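Pre-mRNA-splicing factor SAD1 (Saccharomyces cerevisiae, PDB 4MSX) promotes the assembly of newly synthesised U4 snRNA into the U4/U6 snRNP and is required for pre-mRNA splicing, as a catalytically inactive relative of deubiquitinases. Local coordinates at residues L74-E79 with V121-T126; Y194-L199 with L244-F249; S331-G336 with V390-Q395; F400-E405 with R463-L468. One frame throughout, in Å; residues are numbered along the deposited sequence.

Contact 1: L74-E79 with V121-T126; sequences LDFDSE and VFLNLT
Between L123 and L125, the two leucines that touch F76, N124 OD1 takes two backbone N-H groups, those of T126 and S127. The bond from T126 N to N124 OD1 is 2.8 Å long, lies in the carbonyl plane and makes an Asx turn where strand 121-124 ends. A second Asx turn shapes the other segment. There D77 N gives its hydrogen to D75 OD1 at 2.7 Å, and F76 is the residue in between. The contact itself is apolar and rests on CD1, CE1 and CZ of the F76 ring. L125 CD2 lies 3.7 Å from F76 CE1 and equally near CD1. L123 CD2 lies 3.9 Å from F76 CE1 and reaches CZ as well. Both methyls come in obliquely. With chi1 at 175°, L123 CG lies opposite the backbone N, and CD2 reaches the ring. F76 also packs on C93 and on I151, A154 and A155 of helix 146-155. The loop 74-79 is thus pinned beside the five-stranded antiparallel sheet. A zinc ion is bound in this part of the chain by C94, C97, H113 and H119. The arrangement is consistent with a degenerate UBP-type zinc finger.

Contact 2: Y194-L199 with L244-F249; sequences YAHSVL and LSVDDF
Segment 244-249 meets helix 189-203 mainly through V246 and F249, which pack on H196 and L199. It begins at L244, whose backbone is hydrogen-bonded to G185 and T187. S245 follows and turns its side chain away from the helix. V246 is the centre of the contact and stands at the N-cap position of helix 247-256. Its chi1 of -67° sets how the two methyls are shared. CG2, lying between the backbone N and the carbonyl carbon, sits 3.5 Å from H196 CD2, at the edge of the imidazole and in its plane. It also lies against L199 CD1. CG1 meets L199 alone, with CD1 at 4.0 Å, and the valine and leucine side chains reach toward each other tip to tip.

The backbone N of V246 also donates to a water at 2.8 Å. That water lies 2.9 Å from H196 NE2 and donates to D247 OD1 at 2.7 Å. It therefore links the histidine to the start of the second helix. D247 OD2 is held by N188, so both carboxylate oxygens have partners. H196 is further steadied by a ring stack with F186. D248 forms a salt bridge with R226. F249 closes the contact. Its CE2 lies 4.2 Å from L199 CD2, and the leucine methyl approaches the ring obliquely. L199 also packs on L227, and F249 on C230, both from helix 222-234. The three helices form a buried core, consistent with the helical thumb of the ubiquitin-specific protease fold.

Contact 3: S331-G336 with V390-Q395; sequences SPFEDG and VKNRNQ. With ACT (acetate ion), chain C.
P332 and N392 join two type I beta turns, S331 to E334 and V390 to R393, which link strands of the USP domain at the protein surface. The close part is small. P332 CG lies 3.7 Å from N392 O and as far from N392 OD1, while P332 CB is 3.8 Å from that OD1. The proline ring thus rests on both oxygens of one residue, and the two side chains cross at about a right angle. The asparagine has CG anti to its carbonyl carbon (chi1 -69°), which brings OD1 round to the proline. Its other end is fixed, since ND2 is hydrogen-bonded to D387 O.

Each turn is braced within its own segment. S331 OG accepts from F333 N at 3.2 Å, an ST turn laid over the beta turn. R393 N bonds to V390 O at 3.1 Å.

The outer side is looser. F333 is exposed and was modelled in two conformers. In the one given, its CE1 comes no nearer to N392 OD1 than 4.4 Å, so this touch is doubtful. E334, D335 and G336 run on along the surface, and residues 332 to 336 all touch a crystal neighbour. N394 turns away from segment 331-336. Its ND2 is hydrogen-bonded to P328 O and also to an acetate ion, probably from the crystallisation liquor, with 3.1 Å from N394 ND2 to acetate OXT and an N-H...O angle of 168°.

Contact 4: F400-E405 with R463-L468; sequences FSSELE and REAELL
S402 and A465 mark the closest backbone approach, with 7.1 Å between their CA atoms. No direct hydrogen bond joins the two segments. Segment 400-405 runs from loop into strand 403-406, and S402 and L404 are paired by backbone bonds with L413 and Y411. Segment 463-468 leaves strand 459-463 and turns. L467 N bonds to E464 O at 3.1 Å, and a weak bond follows from L468 N to A465 O. This turn directs carbonyl groups toward F400. One water lies 3.0 Å from both F400 O and A465 O. Another lies 3.1 Å from both F400 O and E466 O. Each is placed to donate to its two carbonyls, but more acceptors surround these waters than their protons can serve, so not all the bonds need exist at once.

The main side-chain contact is between F400 and L468. F400 CE1 lies 4.1 Å from L468 CB, and F400 CZ lies 4.0 Å from L468 C. The ring thus packs on the root of the leucine and its backbone, not on its methyls. A chi1 of 57° places the F400 ring between its backbone N and carbonyl carbon and swings it to L468. The two side chains cross at about a right angle. At the other end, S402 OG touches A465 CB at 4.2 Å.

Around this contact lie strands of the mixed sheet. S402, A465 and L468 all pack on W452 of strand 451-456. F400 reaches L413 and N416 of strand 409-421, and T473 and Q476 of strand 472-480.

Contacts 1 and 2 are the pair that touch, with centres 19 Å apart. D77 OD2 lies 3.0 Å from S245 N, a probable hydrogen bond, and E79 packs on D248. This joins the zinc-finger part to the helices of the USP part. Contact 1 lies in the zinc-binding part, with the L123 side chain about 11 Å from the ion; contacts 2, 3 and 4 lie away from the annotated sites. Contact 2 is buried, about 6 Å from the centre of the chain. Contacts 3 and 4 lie across that centre from contact 1, their centres about 48 and 42 Å from that of contact 1. They do not touch each other, their nearest atoms being about 11 Å apart.

Contact 1: L74-E79 with V121-T126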
loop_
_atom_site.group_PDB
_atom_site.type_symbol
_atom_site.label_atom_id
_atom_site.label_comp_id
_atom_site.label_asym_id
_atom_site.label_seq_id
_atom_site.Cartn_x
_atom_site.Cartn_y
_atom_site.Cartn_z
ATOM N N LEU A 74 11.696 11.145 16.427
ATOM C CA LEU A 74 12.200 9.926 15.781
ATOM C C LEU A 74 11.298 9.529 14.592
ATOM O O LEU A 74 10.116 9.195 14.786
ATOM C CB LEU A 74 12.231 8.772 16.780
ATOM C CG LEU A 74 13.024 9.160 18.046
ATOM C CD1 LEU A 74 13.059 7.950 18.959
ATOM C CD2 LEU A 74 14.459 9.622 17.607
ATOM N N ASP A 75 11.865 9.501 13.398
ATOM C CA ASP A 75 11.103 9.053 12.180
ATOM C C ASP A 75 11.955 8.004 11.495
ATOM O O ASP A 75 13.122 8.253 11.158
ATOM C CB ASP A 75 10.859 10.232 11.225
ATOM C CG ASP A 75 9.955 9.851 10.029
ATOM O OD1 ASP A 75 10.149 8.766 9.434
ATOM O OD2 ASP A 75 9.025 10.630 9.704
ATOM N N PHE A 76 11.437 6.789 11.386
ATOM C CA PHE A 76 12.207 5.708 10.782
ATOM C C PHE A 76 11.792 5.403 9.310
ATOM O O PHE A 76 12.186 4.403 8.728
ATOM C CB PHE A 76 12.031 4.479 11.652
ATOM C CG PHE A 76 12.656 4.659 13.023
ATOM C CD1 PHE A 76 14.040 4.772 13.135
ATOM C CD2 PHE A 76 11.862 4.763 14.158
ATOM C CE1 PHE A 76 14.647 4.943 14.413
ATOM C CE2 PHE A 76 12.431 4.949 15.436
ATOM C CZ PHE A 76 13.829 5.023 15.565
ATOM N N ASP A 77 11.021 6.292 8.733
ATOM C CA ASP A 77 10.647 6.136 7.339
ATOM C C ASP A 77 11.675 6.768 6.376
ATOM O O ASP A 77 11.530 6.668 5.164
ATOM C CB ASP A 77 9.284 6.803 7.103
ATOM C CG ASP A 77 8.178 6.132 7.861
ATOM O OD1 ASP A 77 8.424 5.036 8.389
ATOM O OD2 ASP A 77 7.083 6.716 7.972
ATOM N N SER A 78 12.688 7.436 6.903
ATOM C CA SER A 78 13.628 8.172 6.058
ATOM C C SER A 78 14.659 7.238 5.424
ATOM O O SER A 78 14.865 6.102 5.884
ATOM C CB SER A 78 14.347 9.242 6.895
ATOM O OG SER A 78 13.417 10.231 7.332
ATOM N N GLU A 79 15.310 7.723 4.367
ATOM C CA GLU A 79 16.391 6.995 3.737
ATOM C C GLU A 79 17.470 6.772 4.849
ATOM O O GLU A 79 17.832 7.701 5.552
ATOM C CB GLU A 79 17.026 7.843 2.601
ATOM C CG GLU A 79 18.050 7.065 1.792
ATOM C CD GLU A 79 18.704 7.885 0.644
ATOM O OE1 GLU A 79 18.362 9.082 0.432
ATOM O OE2 GLU A 79 19.589 7.303 -0.045
ATOM N N VAL A 121 22.435 8.495 23.347
ATOM C CA VAL A 121 21.709 7.198 23.151
ATOM C C VAL A 121 21.382 7.028 21.644
ATOM O O VAL A 121 20.788 7.938 21.066
ATOM C CB VAL A 121 20.375 7.201 23.962
ATOM C CG1 VAL A 121 19.725 5.773 23.993
ATOM C CG2 VAL A 121 20.639 7.701 25.391
ATOM N N PHE A 122 21.833 5.920 21.052
ATOM C CA PHE A 122 21.738 5.660 19.633
ATOM C C PHE A 122 21.049 4.304 19.385
ATOM O O PHE A 122 21.127 3.379 20.218
ATOM C CB PHE A 122 23.135 5.617 19.022
ATOM C CG PHE A 122 23.798 6.972 19.046
ATOM C CD1 PHE A 122 24.350 7.448 20.256
ATOM C CD2 PHE A 122 23.745 7.819 17.926
ATOM C CE1 PHE A 122 24.907 8.737 20.317
ATOM C CE2 PHE A 122 24.314 9.083 17.947
ATOM C CZ PHE A 122 24.917 9.559 19.151
ATOM N N LEU A 123 20.422 4.189 18.213
ATOM C CA LEU A 123 19.897 2.914 17.755
ATOM C C LEU A 123 20.641 2.532 16.500
ATOM O O LEU A 123 20.684 3.308 15.524
ATOM C CB LEU A 123 18.369 3.064 17.455
ATOM C CG LEU A 123 17.757 1.811 16.857
ATOM C CD1 LEU A 123 17.795 0.545 17.822
ATOM C CD2 LEU A 123 16.330 2.143 16.503
ATOM N N ASN A 124 21.180 1.326 16.448
ATOM C CA ASN A 124 21.770 0.877 15.195
ATOM C C ASN A 124 20.610 0.507 14.268
ATOM O O ASN A 124 19.824 -0.353 14.651
ATOM C CB ASN A 124 22.641 -0.381 15.410
ATOM C CG ASN A 124 23.345 -0.826 14.146
ATOM O OD1 ASN A 124 22.711 -1.026 13.101
ATOM N ND2 ASN A 124 24.676 -0.953 14.211
ATOM N N LEU A 125 20.497 1.136 13.101
ATOM C CA LEU A 125 19.290 0.970 12.253
ATOM C C LEU A 125 19.246 -0.373 11.518
ATOM O O LEU A 125 18.223 -0.732 10.930
ATOM C CB LEU A 125 19.172 2.101 11.227
ATOM C CG LEU A 125 18.844 3.439 11.907
ATOM C CD1 LEU A 125 18.860 4.567 10.911
ATOM C CD2 LEU A 125 17.476 3.360 12.709
ATOM N N THR A 126 20.351 -1.106 11.536
ATOM C CA THR A 126 20.428 -2.370 10.832
ATOM C C THR A 126 20.232 -3.545 11.785
ATOM O O THR A 126 19.462 -4.460 11.482
ATOM C CB THR A 126 21.744 -2.509 10.074
ATOM O OG1 THR A 126 21.750 -1.598 8.972
ATOM C CG2 THR A 126 21.905 -3.918 9.562
#

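Contact 2: Y194-L199 with L244-F249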
loop_
_atom_site.group_PDB
_atom_site.type_symbol
_atom_site.label_atom_id
_atom_site.label_comp_id
_atom_site.label_asym_id
_atom_site.label_seq_id
_atom_site.Cartn_x
_atom_site.Cartn_y
_atom_site.Cartn_z
ATOM N N TYR A 194 -0.209 7.296 -6.208
ATOM C CA TYR A 194 -0.458 6.008 -6.888
ATOM C C TYR A 194 0.145 4.824 -6.117
ATOM O O TYR A 194 -0.393 3.714 -6.106
ATOM C CB TYR A 194 0.085 5.984 -8.315
ATOM C CG TYR A 194 1.590 6.128 -8.377
ATOM C CD1 TYR A 194 2.401 5.002 -8.302
ATOM C CD2 TYR A 194 2.184 7.378 -8.421
ATOM C CE1 TYR A 194 3.775 5.108 -8.331
ATOM C CE2 TYR A 194 3.590 7.509 -8.402
ATOM C CZ TYR A 194 4.362 6.368 -8.357
ATOM O OH TYR A 194 5.738 6.472 -8.341
ATOM N N ALA A 195 1.296 5.040 -5.495
ATOM C CA ALA A 195 1.925 3.998 -4.718
ATOM C C ALA A 195 1.224 3.840 -3.378
ATOM O O ALA A 195 1.115 2.720 -2.875
ATOM C CB ALA A 195 3.461 4.359 -4.449
ATOM N N HIS A 196 0.791 4.933 -2.762
ATOM C CA HIS A 196 0.050 4.783 -1.489
ATOM C C HIS A 196 -1.175 3.876 -1.713
ATOM O O HIS A 196 -1.435 2.987 -0.912
ATOM C CB HIS A 196 -0.426 6.143 -0.986
ATOM C CG HIS A 196 0.691 7.108 -0.798
ATOM N ND1 HIS A 196 0.513 8.471 -0.836
ATOM C CD2 HIS A 196 2.006 6.886 -0.563
ATOM C CE1 HIS A 196 1.689 9.059 -0.622
ATOM N NE2 HIS A 196 2.606 8.119 -0.444
ATOM N N SER A 197 -1.901 4.071 -2.819
ATOM C CA SER A 197 -3.122 3.301 -2.994
ATOM C C SER A 197 -2.788 1.832 -3.162
ATOM O O SER A 197 -3.475 0.988 -2.595
ATOM C CB SER A 197 -3.988 3.786 -4.190
ATOM O OG SER A 197 -3.332 3.592 -5.409
ATOM N N VAL A 198 -1.747 1.522 -3.923
ATOM C CA VAL A 198 -1.402 0.123 -4.139
ATOM C C VAL A 198 -0.913 -0.547 -2.810
ATOM O O VAL A 198 -1.281 -1.706 -2.484
ATOM C CB VAL A 198 -0.305 0.001 -5.230
ATOM C CG1 VAL A 198 0.266 -1.417 -5.312
ATOM C CG2 VAL A 198 -0.910 0.410 -6.648
ATOM N N LEU A 199 -0.078 0.165 -2.048
ATOM C CA LEU A 199 0.366 -0.422 -0.778
ATOM C C LEU A 199 -0.805 -0.671 0.177
ATOM O O LEU A 199 -0.809 -1.675 0.924
ATOM C CB LEU A 199 1.393 0.491 -0.088
ATOM C CG LEU A 199 2.731 0.543 -0.872
ATOM C CD1 LEU A 199 3.608 1.644 -0.251
ATOM C CD2 LEU A 199 3.465 -0.830 -0.855
ATOM N N LEU A 244 2.429 7.833 7.364
ATOM C CA LEU A 244 3.704 7.238 7.029
ATOM C C LEU A 244 4.301 7.984 5.856
ATOM O O LEU A 244 3.569 8.652 5.135
ATOM C CB LEU A 244 3.529 5.777 6.614
ATOM C CG LEU A 244 2.978 4.895 7.734
ATOM C CD1 LEU A 244 2.709 3.529 7.121
ATOM C CD2 LEU A 244 4.050 4.856 8.878
ATOM N N SER A 245 5.603 7.815 5.646
ATOM C CA SER A 245 6.206 8.293 4.398
ATOM C C SER A 245 6.698 7.057 3.680
ATOM O O SER A 245 7.387 6.251 4.303
ATOM C CB SER A 245 7.404 9.251 4.666
ATOM O OG SER A 245 8.103 9.469 3.427
ATOM N N VAL A 246 6.404 6.895 2.382
ATOM C CA VAL A 246 7.116 5.842 1.652
ATOM C C VAL A 246 7.960 6.369 0.474
ATOM O O VAL A 246 8.295 5.611 -0.438
ATOM C CB VAL A 246 6.131 4.739 1.157
ATOM C CG1 VAL A 246 5.533 3.974 2.389
ATOM C CG2 VAL A 246 5.028 5.391 0.278
ATOM N N ASP A 247 8.338 7.646 0.549
ATOM C CA ASP A 247 9.171 8.287 -0.502
ATOM C C ASP A 247 10.437 7.473 -0.729
ATOM O O ASP A 247 10.779 7.147 -1.864
ATOM C CB ASP A 247 9.578 9.710 -0.113
ATOM C CG ASP A 247 8.430 10.643 -0.018
ATOM O OD1 ASP A 247 7.252 10.216 0.153
ATOM O OD2 ASP A 247 8.659 11.854 -0.141
ATOM N N ASP A 248 11.151 7.124 0.354
ATOM C CA ASP A 248 12.393 6.377 0.167
ATOM C C ASP A 248 12.176 4.987 -0.407
ATOM O O ASP A 248 12.992 4.512 -1.199
ATOM C CB ASP A 248 13.147 6.169 1.505
ATOM C CG ASP A 248 14.417 5.353 1.314
ATOM O OD1 ASP A 248 15.295 5.865 0.549
ATOM O OD2 ASP A 248 14.530 4.223 1.869
ATOM N N PHE A 249 11.129 4.281 0.042
ATOM C CA PHE A 249 10.827 2.962 -0.524
ATOM C C PHE A 249 10.597 3.101 -2.069
ATOM O O PHE A 249 11.186 2.351 -2.863
ATOM C CB PHE A 249 9.574 2.333 0.140
ATOM C CG PHE A 249 9.138 1.033 -0.493
ATOM C CD1 PHE A 249 9.979 -0.052 -0.499
ATOM C CD2 PHE A 249 7.914 0.929 -1.149
ATOM C CE1 PHE A 249 9.616 -1.253 -1.091
ATOM C CE2 PHE A 249 7.523 -0.252 -1.745
ATOM C CZ PHE A 249 8.366 -1.369 -1.708
HETATM O O HOH W 1 5.062 8.869 0.868
#

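Contact 3: S331-G336 with V390-Q395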
loop_
_atom_site.group_PDB
_atom_site.type_symbol
_atom_site.label_atom_id
_atom_site.label_comp_id
_atom_site.label_asym_id
_atom_site.label_seq_id
_atom_site.Cartn_x
_atom_site.Cartn_y
_atom_site.Cartn_z
ATOM N N SER A 331 -17.899 10.415 -25.241
ATOM C CA SER A 331 -17.442 11.646 -25.901
ATOM C C SER A 331 -17.110 12.720 -24.864
ATOM O O SER A 331 -17.988 13.180 -24.134
ATOM C CB SER A 331 -18.493 12.219 -26.877
ATOM O OG SER A 331 -18.025 13.517 -27.279
ATOM N N PRO A 332 -15.849 13.156 -24.822
ATOM C CA PRO A 332 -15.531 14.181 -23.815
ATOM C C PRO A 332 -16.166 15.548 -24.104
ATOM O O PRO A 332 -16.160 16.382 -23.202
ATOM C CB PRO A 332 -13.994 14.293 -23.873
ATOM C CG PRO A 332 -13.521 13.085 -24.676
ATOM C CD PRO A 332 -14.672 12.744 -25.608
ATOM N N PHE A 333 -16.753 15.744 -25.293
ATOM C CA PHE A 333 -17.237 17.065 -25.680
ATOM C C PHE A 333 -18.717 17.292 -25.309
ATOM O O PHE A 333 -19.192 18.433 -25.271
ATOM C CB PHE A 333 -16.925 17.251 -27.175
ATOM C CG PHE A 333 -15.545 16.741 -27.542
ATOM C CD1 PHE A 333 -14.404 17.435 -27.137
ATOM C CD2 PHE A 333 -15.385 15.531 -28.209
ATOM C CE1 PHE A 333 -13.137 16.960 -27.432
ATOM C CE2 PHE A 333 -14.123 15.051 -28.507
ATOM C CZ PHE A 333 -12.995 15.765 -28.115
ATOM N N GLU A 334 -19.435 16.216 -25.027
ATOM C CA GLU A 334 -20.814 16.325 -24.581
ATOM C C GLU A 334 -20.833 16.867 -23.149
ATOM O O GLU A 334 -20.077 16.425 -22.278
ATOM C CB GLU A 334 -21.499 14.963 -24.610
ATOM C CG GLU A 334 -21.323 14.222 -25.922
ATOM C CD GLU A 334 -21.958 14.961 -27.092
ATOM O OE1 GLU A 334 -23.175 15.255 -27.015
ATOM O OE2 GLU A 334 -21.235 15.257 -28.079
ATOM N N ASP A 335 -21.696 17.834 -22.912
ATOM C CA ASP A 335 -21.830 18.460 -21.609
ATOM C C ASP A 335 -23.285 18.306 -21.260
ATOM O O ASP A 335 -24.117 18.085 -22.147
ATOM C CB ASP A 335 -21.499 19.951 -21.701
ATOM C CG ASP A 335 -20.021 20.221 -21.604
ATOM O OD1 ASP A 335 -19.352 19.571 -20.765
ATOM O OD2 ASP A 335 -19.528 21.076 -22.368
ATOM N N GLY A 336 -23.597 18.421 -19.983
ATOM C CA GLY A 336 -24.980 18.346 -19.542
ATOM C C GLY A 336 -25.087 19.003 -18.179
ATOM O O GLY A 336 -24.054 19.378 -17.574
ATOM N N VAL A 390 -5.699 12.304 -19.920
ATOM C CA VAL A 390 -6.432 12.527 -18.682
ATOM C C VAL A 390 -7.666 13.350 -18.963
ATOM O O VAL A 390 -8.796 12.928 -18.677
ATOM C CB VAL A 390 -5.545 13.177 -17.586
ATOM C CG1 VAL A 390 -6.320 13.341 -16.270
ATOM C CG2 VAL A 390 -4.304 12.313 -17.345
ATOM N N LYS A 391 -7.486 14.513 -19.576
ATOM C CA LYS A 391 -8.653 15.351 -19.900
ATOM C C LYS A 391 -9.721 14.623 -20.720
ATOM O O LYS A 391 -10.921 14.820 -20.524
ATOM C CB LYS A 391 -8.204 16.576 -20.717
ATOM C CG LYS A 391 -9.310 17.566 -20.953
ATOM C CD LYS A 391 -8.709 18.887 -21.500
ATOM C CE LYS A 391 -9.727 20.036 -21.467
ATOM N NZ LYS A 391 -9.109 21.385 -21.755
ATOM N N ASN A 392 -9.273 13.812 -21.689
ATOM C CA ASN A 392 -10.186 13.111 -22.583
ATOM C C ASN A 392 -10.615 11.716 -22.100
ATOM O O ASN A 392 -11.103 10.904 -22.889
ATOM C CB ASN A 392 -9.524 13.016 -23.961
ATOM C CG ASN A 392 -9.432 14.386 -24.608
ATOM O OD1 ASN A 392 -10.402 15.132 -24.552
ATOM N ND2 ASN A 392 -8.252 14.759 -25.075
ATOM N N ARG A 393 -10.438 11.457 -20.808
ATOM C CA ARG A 393 -10.717 10.125 -20.250
ATOM C C ARG A 393 -12.219 9.787 -20.278
ATOM O O ARG A 393 -13.089 10.670 -20.373
ATOM C CB ARG A 393 -10.237 10.045 -18.787
ATOM C CG ARG A 393 -11.137 10.811 -17.831
ATOM C CD ARG A 393 -10.461 10.996 -16.427
ATOM N NE ARG A 393 -11.316 11.764 -15.523
ATOM C CZ ARG A 393 -11.433 13.092 -15.565
ATOM N NH1 ARG A 393 -10.726 13.824 -16.451
ATOM N NH2 ARG A 393 -12.230 13.688 -14.709
ATOM N N ASN A 394 -12.516 8.493 -20.188
ATOM C CA ASN A 394 -13.898 8.037 -20.244
ATOM C C ASN A 394 -14.569 8.267 -18.882
ATOM O O ASN A 394 -14.266 7.558 -17.887
ATOM C CB ASN A 394 -13.932 6.553 -20.645
ATOM C CG ASN A 394 -15.345 6.044 -20.890
ATOM O OD1 ASN A 394 -16.254 6.372 -20.151
ATOM N ND2 ASN A 394 -15.518 5.252 -21.941
ATOM N N GLN A 395 -15.481 9.242 -18.808
ATOM C CA GLN A 395 -16.092 9.576 -17.518
ATOM C C GLN A 395 -17.481 8.969 -17.288
ATOM O O GLN A 395 -18.262 9.492 -16.488
ATOM C CB GLN A 395 -16.134 11.086 -17.310
ATOM C CG GLN A 395 -14.754 11.715 -17.410
ATOM C CD GLN A 395 -14.795 13.188 -17.014
ATOM O OE1 GLN A 395 -15.298 13.517 -15.944
ATOM N NE2 GLN A 395 -14.335 14.078 -17.914
HETATM C C ACT C . -11.665 5.166 -23.258
HETATM O O ACT C . -10.718 4.338 -23.062
HETATM O OXT ACT C . -12.875 4.713 -23.440
HETATM C CH3 ACT C . -11.315 6.638 -23.243
#

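Contact 4: F400-E405 with R463-L468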
loop_
_atom_site.group_PDB
_atom_site.type_symbol
_atom_site.label_atom_id
_atom_site.label_comp_id
_atom_site.label_asym_id
_atom_site.label_seq_id
_atom_site.Cartn_x
_atom_site.Cartn_y
_atom_site.Cartn_z
ATOM N N PHE A 400 -22.453 0.833 -8.749
ATOM C CA PHE A 400 -22.213 -0.415 -8.058
ATOM C C PHE A 400 -22.679 -0.233 -6.615
ATOM O O PHE A 400 -22.765 0.894 -6.126
ATOM C CB PHE A 400 -20.719 -0.791 -8.094
ATOM C CG PHE A 400 -19.810 0.289 -7.500
ATOM C CD1 PHE A 400 -19.586 0.323 -6.148
ATOM C CD2 PHE A 400 -19.222 1.246 -8.317
ATOM C CE1 PHE A 400 -18.714 1.308 -5.577
ATOM C CE2 PHE A 400 -18.371 2.251 -7.787
ATOM C CZ PHE A 400 -18.130 2.261 -6.385
ATOM N N SER A 401 -22.961 -1.336 -5.956
ATOM C CA SER A 401 -23.305 -1.328 -4.533
ATOM C C SER A 401 -22.246 -2.144 -3.850
ATOM O O SER A 401 -21.125 -2.264 -4.360
ATOM C CB SER A 401 -24.699 -1.954 -4.302
ATOM O OG SER A 401 -24.686 -3.348 -4.624
ATOM N N SER A 402 -22.554 -2.744 -2.711
ATOM C CA SER A 402 -21.470 -3.411 -2.001
ATOM C C SER A 402 -21.430 -4.898 -2.261
ATOM O O SER A 402 -20.545 -5.574 -1.761
ATOM C CB SER A 402 -21.494 -3.066 -0.511
ATOM O OG SER A 402 -20.696 -1.889 -0.280
ATOM N N GLU A 403 -22.342 -5.390 -3.104
ATOM C CA GLU A 403 -22.419 -6.823 -3.390
ATOM C C GLU A 403 -22.578 -7.081 -4.870
ATOM O O GLU A 403 -23.160 -6.280 -5.609
ATOM C CB GLU A 403 -23.694 -7.438 -2.736
ATOM C CG GLU A 403 -23.773 -7.296 -1.241
ATOM C CD GLU A 403 -25.027 -7.971 -0.667
ATOM O OE1 GLU A 403 -24.872 -8.849 0.216
ATOM O OE2 GLU A 403 -26.157 -7.628 -1.115
ATOM N N LEU A 404 -22.159 -8.259 -5.294
ATOM C CA LEU A 404 -22.120 -8.554 -6.690
ATOM C C LEU A 404 -22.181 -10.074 -6.775
ATOM O O LEU A 404 -21.675 -10.752 -5.915
ATOM C CB LEU A 404 -20.771 -7.957 -7.219
ATOM C CG LEU A 404 -20.205 -8.228 -8.588
ATOM C CD1 LEU A 404 -19.036 -7.273 -8.902
ATOM C CD2 LEU A 404 -19.734 -9.658 -8.629
ATOM N N GLU A 405 -22.798 -10.629 -7.809
ATOM C CA GLU A 405 -22.762 -12.074 -7.945
ATOM C C GLU A 405 -22.307 -12.425 -9.345
ATOM O O GLU A 405 -22.747 -11.808 -10.289
ATOM C CB GLU A 405 -24.186 -12.636 -7.688
ATOM C CG GLU A 405 -24.213 -14.141 -7.570
ATOM C CD GLU A 405 -25.567 -14.690 -7.091
ATOM O OE1 GLU A 405 -26.622 -14.282 -7.640
ATOM O OE2 GLU A 405 -25.557 -15.527 -6.162
ATOM N N ARG A 463 -16.944 7.518 4.775
ATOM C CA ARG A 463 -17.852 7.719 3.641
ATOM C C ARG A 463 -19.008 6.725 3.726
ATOM O O ARG A 463 -18.859 5.614 4.283
ATOM C CB ARG A 463 -17.144 7.501 2.292
ATOM C CG ARG A 463 -16.054 8.502 1.957
ATOM C CD ARG A 463 -16.593 9.923 1.860
ATOM N NE ARG A 463 -15.550 10.815 1.368
ATOM C CZ ARG A 463 -15.428 12.105 1.679
ATOM N NH1 ARG A 463 -16.301 12.698 2.488
ATOM N NH2 ARG A 463 -14.416 12.806 1.173
ATOM N N GLU A 464 -20.154 7.111 3.161
ATOM C CA GLU A 464 -21.293 6.204 3.124
ATOM C C GLU A 464 -21.172 5.223 1.962
ATOM O O GLU A 464 -20.890 5.610 0.810
ATOM C CB GLU A 464 -22.606 6.997 3.042
ATOM C CG GLU A 464 -22.928 7.772 4.331
ATOM C CD GLU A 464 -22.991 6.877 5.556
ATOM O OE1 GLU A 464 -23.950 6.076 5.667
ATOM O OE2 GLU A 464 -22.069 6.961 6.406
ATOM N N ALA A 465 -21.386 3.953 2.269
ATOM C CA ALA A 465 -21.281 2.878 1.273
ATOM C C ALA A 465 -22.127 3.112 0.015
ATOM O O ALA A 465 -21.674 2.850 -1.130
ATOM C CB ALA A 465 -21.647 1.523 1.902
ATOM N N GLU A 466 -23.348 3.611 0.198
ATOM C CA GLU A 466 -24.271 3.668 -0.955
ATOM C C GLU A 466 -23.895 4.794 -1.893
ATOM O O GLU A 466 -24.344 4.795 -3.030
ATOM C CB GLU A 466 -25.768 3.778 -0.557
ATOM C CG GLU A 466 -26.067 4.416 0.778
ATOM C CD GLU A 466 -25.971 3.408 1.914
ATOM O OE1 GLU A 466 -24.973 3.468 2.690
ATOM O OE2 GLU A 466 -26.885 2.545 2.008
ATOM N N LEU A 467 -23.055 5.736 -1.449
ATOM C CA LEU A 467 -22.679 6.855 -2.285
ATOM C C LEU A 467 -21.258 6.749 -2.865
ATOM O O LEU A 467 -20.818 7.643 -3.608
ATOM C CB LEU A 467 -22.850 8.163 -1.514
ATOM C CG LEU A 467 -24.265 8.334 -0.918
ATOM C CD1 LEU A 467 -24.324 9.628 -0.131
ATOM C CD2 LEU A 467 -25.348 8.283 -2.022
ATOM N N LEU A 468 -20.549 5.657 -2.566
ATOM C CA LEU A 468 -19.144 5.533 -3.045
ATOM C C LEU A 468 -19.064 5.687 -4.552
ATOM O O LEU A 468 -18.183 6.360 -5.076
ATOM C CB LEU A 468 -18.581 4.148 -2.662
ATOM C CG LEU A 468 -18.336 3.903 -1.180
ATOM C CD1 LEU A 468 -17.691 2.525 -0.966
ATOM C CD2 LEU A 468 -17.485 5.030 -0.598
HETATM O O HOH W 2 -21.585 2.749 -4.080
HETATM O O HOH W 3 -24.805 1.955 -4.058
#